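Local atomic coordinates of N-acylethanolamine-hydrolyzing acid amidase subunit beta (Caenorhabditis elegans, PDB entry 6DY3), a protein that probably hydrolyses bioactive fatty acid amides such as N-palmitoylethanolamine to ethanolamine and free fatty acid, as the beta subunit of an autocleaved N-terminal nucleophile hydrolase. Residues B[53-64]-B[93-104]. Residues are numbered along the deposited sequence; the frame is centred on the assembly and turned at random.
Sequences NGVLTGQRPGEY and SFFIRDVLENQA
Strand 57-60 and helix 93-102 run side by side in the same direction, their axes 11° apart and 8.5 Å at closest approach, and Val-55 N ties the chain leading into the strand to Ser-93 O (3.2 Å). That carbonyl also accepts from Arg-97 N within the helix, the two donors arriving from opposite faces of its plane. A water joins Gly-54 N to Ser-93 OG, while Gly-54 CA lies over one face of the Phe-94 ring. The Asn-53 amide meets the edge of that ring, the two planes 73° apart, and its ND2 bonds Glu-77 of the alpha subunit. Arg-97, its chain extended, gives NH1 to Asn-53 O at 2.8 Å; its NH2 forms a salt bridge with the same Glu-77. Midway, Leu-100 wedges in, CD1 against Val-55 CG1 (3.8 Å) and CD2 against Tyr-64 CE1 (3.7 Å). At the helix's C-terminal end, Arg-60 bends at chi2 (88°) and offers NH1 to Leu-100 O and Glu-101 O, both weakly, with Gln-103 O over one guanidinium face. A leucine here would probably leave Leu-100 O and Glu-101 O without the NH1 donor and its charge. From the ring's edge, Tyr-64 OH donates to Gln-103 O (2.8 Å), and Arg-60 CB lies over one ring face, toward its rim. Arg-60 O accepts from both Glu-63 N and Tyr-64 N in a classic beta bulge. Leu-56 lies about 5 Å, side chain to side chain, from Arg-17, probably important for activity. Strand 57-60 lies between antiparallel strands 41-49 and 64-70; helix 92-102 covers this sheet, as in the layered N-terminal nucleophile hydrolase fold, Ile-96 and Leu-100 touching Val-66, while Ile-96 and Val-99 pack against Phe-113 of helix 106-113.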
ATOM      1  N   ASN B  53       6.511  -9.078  -2.175  1.00 36.83           N
ATOM      2  CA  ASN B  53       5.782  -9.433  -3.388  1.00 41.10           C
ATOM      3  C   ASN B  53       4.278  -9.214  -3.249  1.00 38.68           C
ATOM      4  O   ASN B  53       3.518  -9.609  -4.138  1.00 40.03           O
ATOM      5  CB  ASN B  53       6.082 -10.882  -3.800  1.00 45.09           C
ATOM      6  CG  ASN B  53       5.877 -11.872  -2.678  1.00 43.09           C
ATOM      7  OD1 ASN B  53       6.100 -11.561  -1.510  1.00 46.11           O
ATOM      8  ND2 ASN B  53       5.462 -13.085  -3.031  1.00 39.30           N
ATOM      9  N   GLY B  54       3.832  -8.586  -2.159  1.00 37.09           N
ATOM     10  CA  GLY B  54       2.476  -8.093  -2.064  1.00 34.10           C
ATOM     11  C   GLY B  54       2.369  -6.684  -2.618  1.00 32.97           C
ATOM     12  O   GLY B  54       3.356  -6.068  -3.014  1.00 36.54           O
ATOM     13  N   VAL B  55       1.137  -6.175  -2.643  1.00 31.22           N
ATOM     14  CA  VAL B  55       0.843  -4.840  -3.155  1.00 33.05           C
ATOM     15  C   VAL B  55       0.026  -4.077  -2.122  1.00 30.90           C
ATOM     16  O   VAL B  55      -1.030  -4.550  -1.690  1.00 29.48           O
ATOM     17  CB  VAL B  55       0.084  -4.884  -4.496  1.00 36.17           C
ATOM     18  CG1 VAL B  55      -0.213  -3.457  -4.992  1.00 34.15           C
ATOM     19  CG2 VAL B  55       0.871  -5.660  -5.536  1.00 40.14           C
ATOM     20  N   LEU B  56       0.498  -2.883  -1.752  1.00 30.80           N
ATOM     21  CA  LEU B  56      -0.262  -1.973  -0.909  1.00 32.40           C
ATOM     22  C   LEU B  56      -0.645  -0.680  -1.615  1.00 31.74           C
ATOM     23  O   LEU B  56      -1.461   0.079  -1.078  1.00 29.55           O
ATOM     24  CB  LEU B  56       0.524  -1.637   0.368  1.00 35.72           C
ATOM     25  CG  LEU B  56       0.837  -2.833   1.274  1.00 35.65           C
ATOM     26  CD1 LEU B  56       1.686  -2.394   2.447  1.00 36.54           C
ATOM     27  CD2 LEU B  56      -0.437  -3.518   1.761  1.00 31.70           C
ATOM     28  N   THR B  57      -0.085  -0.411  -2.791  1.00 36.27           N
ATOM     29  CA  THR B  57      -0.483   0.709  -3.637  1.00 38.35           C
ATOM     30  C   THR B  57      -0.500   0.172  -5.060  1.00 37.26           C
ATOM     31  O   THR B  57       0.560  -0.133  -5.614  1.00 39.18           O
ATOM     32  CB  THR B  57       0.487   1.888  -3.517  1.00 43.27           C
ATOM     33  OG1 THR B  57       0.676   2.232  -2.139  1.00 44.52           O
ATOM     34  CG2 THR B  57      -0.036   3.101  -4.288  1.00 43.04           C
ATOM     35  N   GLY B  58      -1.691   0.039  -5.646  1.00 32.28           N
ATOM     36  CA  GLY B  58      -1.814  -0.649  -6.914  1.00 32.59           C
ATOM     37  C   GLY B  58      -2.998  -0.177  -7.726  1.00 35.31           C
ATOM     38  O   GLY B  58      -3.818   0.626  -7.273  1.00 32.89           O
ATOM     39  N   GLN B  59      -3.082  -0.711  -8.944  1.00 43.55           N
ATOM     40  CA  GLN B  59      -4.053  -0.248  -9.923  1.00 42.64           C
ATOM     41  C   GLN B  59      -4.442  -1.384 -10.858  1.00 41.04           C
ATOM     42  O   GLN B  59      -3.584  -2.129 -11.343  1.00 37.65           O
ATOM     43  CB  GLN B  59      -3.489   0.918 -10.744  1.00 40.11           C
ATOM     44  CG  GLN B  59      -4.455   1.484 -11.764  1.00 41.32           C
ATOM     45  CD  GLN B  59      -3.801   2.501 -12.674  1.00 42.86           C
ATOM     46  OE1 GLN B  59      -4.149   3.680 -12.650  1.00 44.47           O
ATOM     47  NE2 GLN B  59      -2.854   2.047 -13.494  1.00 42.77           N
ATOM     48  N   ARG B  60      -5.744  -1.503 -11.111  1.00 40.96           N
ATOM     49  CA  ARG B  60      -6.246  -2.342 -12.188  1.00 42.52           C
ATOM     50  C   ARG B  60      -6.491  -1.425 -13.384  1.00 40.83           C
ATOM     51  O   ARG B  60      -7.531  -0.750 -13.436  1.00 40.62           O
ATOM     52  CB  ARG B  60      -7.537  -3.044 -11.765  1.00 44.22           C
ATOM     53  CG  ARG B  60      -8.166  -3.927 -12.823  1.00 45.96           C
ATOM     54  CD  ARG B  60      -7.614  -5.335 -12.780  1.00 48.16           C
ATOM     55  NE  ARG B  60      -8.505  -6.289 -13.437  1.00 50.11           N
ATOM     56  CZ  ARG B  60      -8.270  -7.594 -13.524  1.00 51.02           C
ATOM     57  NH1 ARG B  60      -7.170  -8.114 -12.994  1.00 52.66           N
ATOM     58  NH2 ARG B  60      -9.139  -8.383 -14.142  1.00 51.17           N
ATOM     59  N   PRO B  61      -5.589  -1.361 -14.363  1.00 41.45           N
ATOM     60  CA  PRO B  61      -5.661  -0.283 -15.358  1.00 42.49           C
ATOM     61  C   PRO B  61      -7.025  -0.207 -16.030  1.00 43.79           C
ATOM     62  O   PRO B  61      -7.605  -1.219 -16.428  1.00 44.64           O
ATOM     63  CB  PRO B  61      -4.547  -0.637 -16.350  1.00 43.65           C
ATOM     64  CG  PRO B  61      -4.250  -2.081 -16.105  1.00 43.64           C
ATOM     65  CD  PRO B  61      -4.507  -2.313 -14.661  1.00 41.86           C
ATOM     66  N   GLY B  62      -7.550   1.012 -16.123  1.00 44.12           N
ATOM     67  CA  GLY B  62      -8.840   1.249 -16.724  1.00 44.88           C
ATOM     68  C   GLY B  62     -10.030   1.009 -15.819  1.00 46.57           C
ATOM     69  O   GLY B  62     -11.149   1.380 -16.189  1.00 45.13           O
ATOM     70  N   GLU B  63      -9.837   0.412 -14.645  1.00 55.49           N
ATOM     71  CA  GLU B  63     -10.959  -0.008 -13.811  1.00 59.93           C
ATOM     72  C   GLU B  63     -10.932   0.639 -12.434  1.00 53.39           C
ATOM     73  O   GLU B  63     -11.894   1.321 -12.066  1.00 55.20           O
ATOM     74  CB  GLU B  63     -10.975  -1.538 -13.704  1.00 64.55           C
ATOM     75  CG  GLU B  63     -11.103  -2.235 -15.061  1.00 67.97           C
ATOM     76  CD  GLU B  63     -12.470  -2.022 -15.718  1.00 71.44           C
ATOM     77  OE1 GLU B  63     -13.384  -1.478 -15.061  1.00 71.63           O
ATOM     78  OE2 GLU B  63     -12.629  -2.398 -16.900  1.00 74.93           O
ATOM     79  N   TYR B  64      -9.879   0.435 -11.647  1.00 39.82           N
ATOM     80  CA  TYR B  64      -9.830   1.020 -10.316  1.00 35.67           C
ATOM     81  C   TYR B  64      -8.397   1.014  -9.804  1.00 33.56           C
ATOM     82  O   TYR B  64      -7.533   0.294 -10.313  1.00 29.40           O
ATOM     83  CB  TYR B  64     -10.728   0.262  -9.335  1.00 34.10           C
ATOM     84  CG  TYR B  64     -10.303  -1.170  -9.110  1.00 37.03           C
ATOM     85  CD1 TYR B  64      -9.501  -1.513  -8.029  1.00 36.83           C
ATOM     86  CD2 TYR B  64     -10.699  -2.180  -9.973  1.00 39.45           C
ATOM     87  CE1 TYR B  64      -9.112  -2.816  -7.812  1.00 34.32           C
ATOM     88  CE2 TYR B  64     -10.313  -3.489  -9.762  1.00 39.95           C
ATOM     89  CZ  TYR B  64      -9.519  -3.800  -8.682  1.00 37.97           C
ATOM     90  OH  TYR B  64      -9.133  -5.102  -8.471  1.00 40.98           O
ATOM     91  N   SER B  93      -1.041  -7.643   2.460  1.00 29.91           N
ATOM     92  CA  SER B  93      -0.522  -7.248   1.152  1.00 28.82           C
ATOM     93  C   SER B  93      -0.910  -8.247   0.069  1.00 31.14           C
ATOM     94  O   SER B  93      -1.114  -7.861  -1.089  1.00 31.00           O
ATOM     95  CB  SER B  93       0.999  -7.100   1.199  1.00 28.19           C
ATOM     96  OG  SER B  93       1.633  -8.361   1.300  1.00 28.66           O
ATOM     97  N   PHE B  94      -1.018  -9.529   0.419  1.00 31.89           N
ATOM     98  CA  PHE B  94      -1.379 -10.536  -0.570  1.00 34.34           C
ATOM     99  C   PHE B  94      -2.880 -10.592  -0.798  1.00 35.89           C
ATOM    100  O   PHE B  94      -3.327 -10.963  -1.890  1.00 39.38           O
ATOM    101  CB  PHE B  94      -0.830 -11.893  -0.138  1.00 32.86           C
ATOM    102  CG  PHE B  94       0.655 -11.891   0.015  1.00 32.75           C
ATOM    103  CD1 PHE B  94       1.229 -11.674   1.250  1.00 30.97           C
ATOM    104  CD2 PHE B  94       1.482 -12.046  -1.092  1.00 34.75           C
ATOM    105  CE1 PHE B  94       2.600 -11.642   1.393  1.00 32.56           C
ATOM    106  CE2 PHE B  94       2.860 -12.016  -0.953  1.00 33.63           C
ATOM    107  CZ  PHE B  94       3.416 -11.813   0.294  1.00 32.13           C
ATOM    108  N   PHE B  95      -3.670 -10.207   0.200  1.00 34.48           N
ATOM    109  CA  PHE B  95      -5.100 -10.064  -0.028  1.00 36.47           C
ATOM    110  C   PHE B  95      -5.367  -8.964  -1.045  1.00 38.03           C
ATOM    111  O   PHE B  95      -6.179  -9.139  -1.960  1.00 36.98           O
ATOM    112  CB  PHE B  95      -5.812  -9.769   1.295  1.00 36.14           C
ATOM    113  CG  PHE B  95      -7.311  -9.720   1.185  1.00 33.47           C
ATOM    114  CD1 PHE B  95      -8.063 -10.840   1.467  1.00 35.47           C
ATOM    115  CD2 PHE B  95      -7.962  -8.566   0.803  1.00 33.30           C
ATOM    116  CE1 PHE B  95      -9.435 -10.812   1.370  1.00 39.82           C
ATOM    117  CE2 PHE B  95      -9.332  -8.532   0.703  1.00 36.24           C
ATOM    118  CZ  PHE B  95     -10.071  -9.656   0.986  1.00 39.23           C
ATOM    119  N   ILE B  96      -4.675  -7.827  -0.907  1.00 43.01           N
ATOM    120  CA  ILE B  96      -4.828  -6.724  -1.857  1.00 44.19           C
ATOM    121  C   ILE B  96      -4.444  -7.178  -3.260  1.00 43.65           C
ATOM    122  O   ILE B  96      -5.160  -6.919  -4.234  1.00 43.36           O
ATOM    123  CB  ILE B  96      -3.989  -5.507  -1.419  1.00 40.51           C
ATOM    124  CG1 ILE B  96      -4.316  -5.091   0.026  1.00 42.57           C
ATOM    125  CG2 ILE B  96      -4.194  -4.338  -2.385  1.00 37.25           C
ATOM    126  CD1 ILE B  96      -5.731  -4.589   0.231  1.00 45.32           C
ATOM    127  N   ARG B  97      -3.292  -7.841  -3.387  1.00 40.62           N
ATOM    128  CA  ARG B  97      -2.848  -8.291  -4.702  1.00 39.89           C
ATOM    129  C   ARG B  97      -3.842  -9.272  -5.302  1.00 42.62           C
ATOM    130  O   ARG B  97      -4.103  -9.244  -6.508  1.00 46.71           O
ATOM    131  CB  ARG B  97      -1.461  -8.923  -4.599  1.00 38.72           C
ATOM    132  CG  ARG B  97      -0.933  -9.467  -5.912  1.00 38.34           C
ATOM    133  CD  ARG B  97       0.443 -10.071  -5.734  1.00 40.88           C
ATOM    134  NE  ARG B  97       0.845 -10.875  -6.886  1.00 45.04           N
ATOM    135  CZ  ARG B  97       1.970 -11.584  -6.946  1.00 46.59           C
ATOM    136  NH1 ARG B  97       2.809 -11.594  -5.915  1.00 43.20           N
ATOM    137  NH2 ARG B  97       2.254 -12.290  -8.037  1.00 46.58           N
ATOM    138  N   ASP B  98      -4.407 -10.150  -4.472  1.00 43.80           N
ATOM    139  CA  ASP B  98      -5.386 -11.111  -4.964  1.00 44.13           C
ATOM    140  C   ASP B  98      -6.629 -10.408  -5.488  1.00 41.96           C
ATOM    141  O   ASP B  98      -7.242 -10.857  -6.463  1.00 46.78           O
ATOM    142  CB  ASP B  98      -5.749 -12.094  -3.853  1.00 48.22           C
ATOM    143  CG  ASP B  98      -6.739 -13.146  -4.302  1.00 53.47           C
ATOM    144  OD1 ASP B  98      -6.318 -14.119  -4.964  1.00 57.85           O
ATOM    145  OD2 ASP B  98      -7.940 -13.002  -3.986  1.00 52.41           O
ATOM    146  N   VAL B  99      -7.030  -9.312  -4.845  1.00 37.76           N
ATOM    147  CA  VAL B  99      -8.175  -8.553  -5.338  1.00 39.05           C
ATOM    148  C   VAL B  99      -7.848  -7.912  -6.681  1.00 40.15           C
ATOM    149  O   VAL B  99      -8.670  -7.925  -7.607  1.00 41.93           O
ATOM    150  CB  VAL B  99      -8.609  -7.503  -4.296  1.00 38.52           C
ATOM    151  CG1 VAL B  99      -9.687  -6.575  -4.866  1.00 37.91           C
ATOM    152  CG2 VAL B  99      -9.113  -8.184  -3.039  1.00 36.66           C
ATOM    153  N   LEU B 100      -6.647  -7.342  -6.811  1.00 38.45           N
ATOM    154  CA  LEU B 100      -6.245  -6.739  -8.078  1.00 40.90           C
ATOM    155  C   LEU B 100      -6.217  -7.764  -9.202  1.00 44.12           C
ATOM    156  O   LEU B 100      -6.426  -7.411 -10.367  1.00 48.00           O
ATOM    157  CB  LEU B 100      -4.867  -6.083  -7.943  1.00 38.25           C
ATOM    158  CG  LEU B 100      -4.797  -4.772  -7.161  1.00 36.38           C
ATOM    159  CD1 LEU B 100      -3.345  -4.370  -6.917  1.00 34.80           C
ATOM    160  CD2 LEU B 100      -5.543  -3.672  -7.895  1.00 37.40           C
ATOM    161  N   GLU B 101      -5.971  -9.030  -8.875  1.00 43.31           N
ATOM    162  CA  GLU B 101      -5.832 -10.064  -9.889  1.00 46.47           C
ATOM    163  C   GLU B 101      -7.158 -10.696 -10.288  1.00 47.75           C
ATOM    164  O   GLU B 101      -7.309 -11.098 -11.445  1.00 50.97           O
ATOM    165  CB  GLU B 101      -4.879 -11.155  -9.393  1.00 46.55           C
ATOM    166  CG  GLU B 101      -4.486 -12.172 -10.456  1.00 47.22           C
ATOM    167  CD  GLU B 101      -3.298 -13.023 -10.042  1.00 48.39           C
ATOM    168  OE1 GLU B 101      -2.238 -12.454  -9.705  1.00 48.81           O
ATOM    169  OE2 GLU B 101      -3.420 -14.262 -10.057  1.00 51.48           O
ATOM    170  N   ASN B 102      -8.128 -10.778  -9.370  1.00 48.04           N
ATOM    171  CA  ASN B 102      -9.363 -11.518  -9.600  1.00 49.86           C
ATOM    172  C   ASN B 102     -10.630 -10.671  -9.603  1.00 51.50           C
ATOM    173  O   ASN B 102     -11.694 -11.196  -9.948  1.00 58.68           O
ATOM    174  CB  ASN B 102      -9.512 -12.624  -8.543  1.00 51.56           C
ATOM    175  CG  ASN B 102      -8.353 -13.597  -8.555  1.00 53.49           C
ATOM    176  OD1 ASN B 102      -7.891 -14.014  -9.617  1.00 57.81           O
ATOM    177  ND2 ASN B 102      -7.849 -13.932  -7.374  1.00 51.06           N
ATOM    178  N   GLN B 103     -10.569  -9.401  -9.216  1.00 47.12           N
ATOM    179  CA  GLN B 103     -11.728  -8.515  -9.244  1.00 48.71           C
ATOM    180  C   GLN B 103     -11.520  -7.483 -10.345  1.00 51.12           C
ATOM    181  O   GLN B 103     -10.559  -6.707 -10.302  1.00 51.08           O
ATOM    182  CB  GLN B 103     -11.942  -7.848  -7.885  1.00 51.20           C
ATOM    183  CG  GLN B 103     -12.086  -8.838  -6.731  1.00 51.55           C
ATOM    184  CD  GLN B 103     -13.222  -9.840  -6.929  1.00 51.25           C
ATOM    185  OE1 GLN B 103     -14.280  -9.513  -7.464  1.00 52.76           O
ATOM    186  NE2 GLN B 103     -12.995 -11.072  -6.505  1.00 49.18           N
ATOM    187  N   ALA B 104     -12.416  -7.482 -11.332  1.00 56.75           N
ATOM    188  CA  ALA B 104     -12.208  -6.714 -12.554  1.00 55.30           C
ATOM    189  C   ALA B 104     -12.754  -5.292 -12.492  1.00 55.53           C
ATOM    190  O   ALA B 104     -12.240  -4.418 -13.200  1.00 55.99           O
ATOM    191  CB  ALA B 104     -12.848  -7.442 -13.736  1.00 54.25           C
TER
HETATM  192  O   HOH W   1       4.536  -7.743   0.609  1.00 27.64           O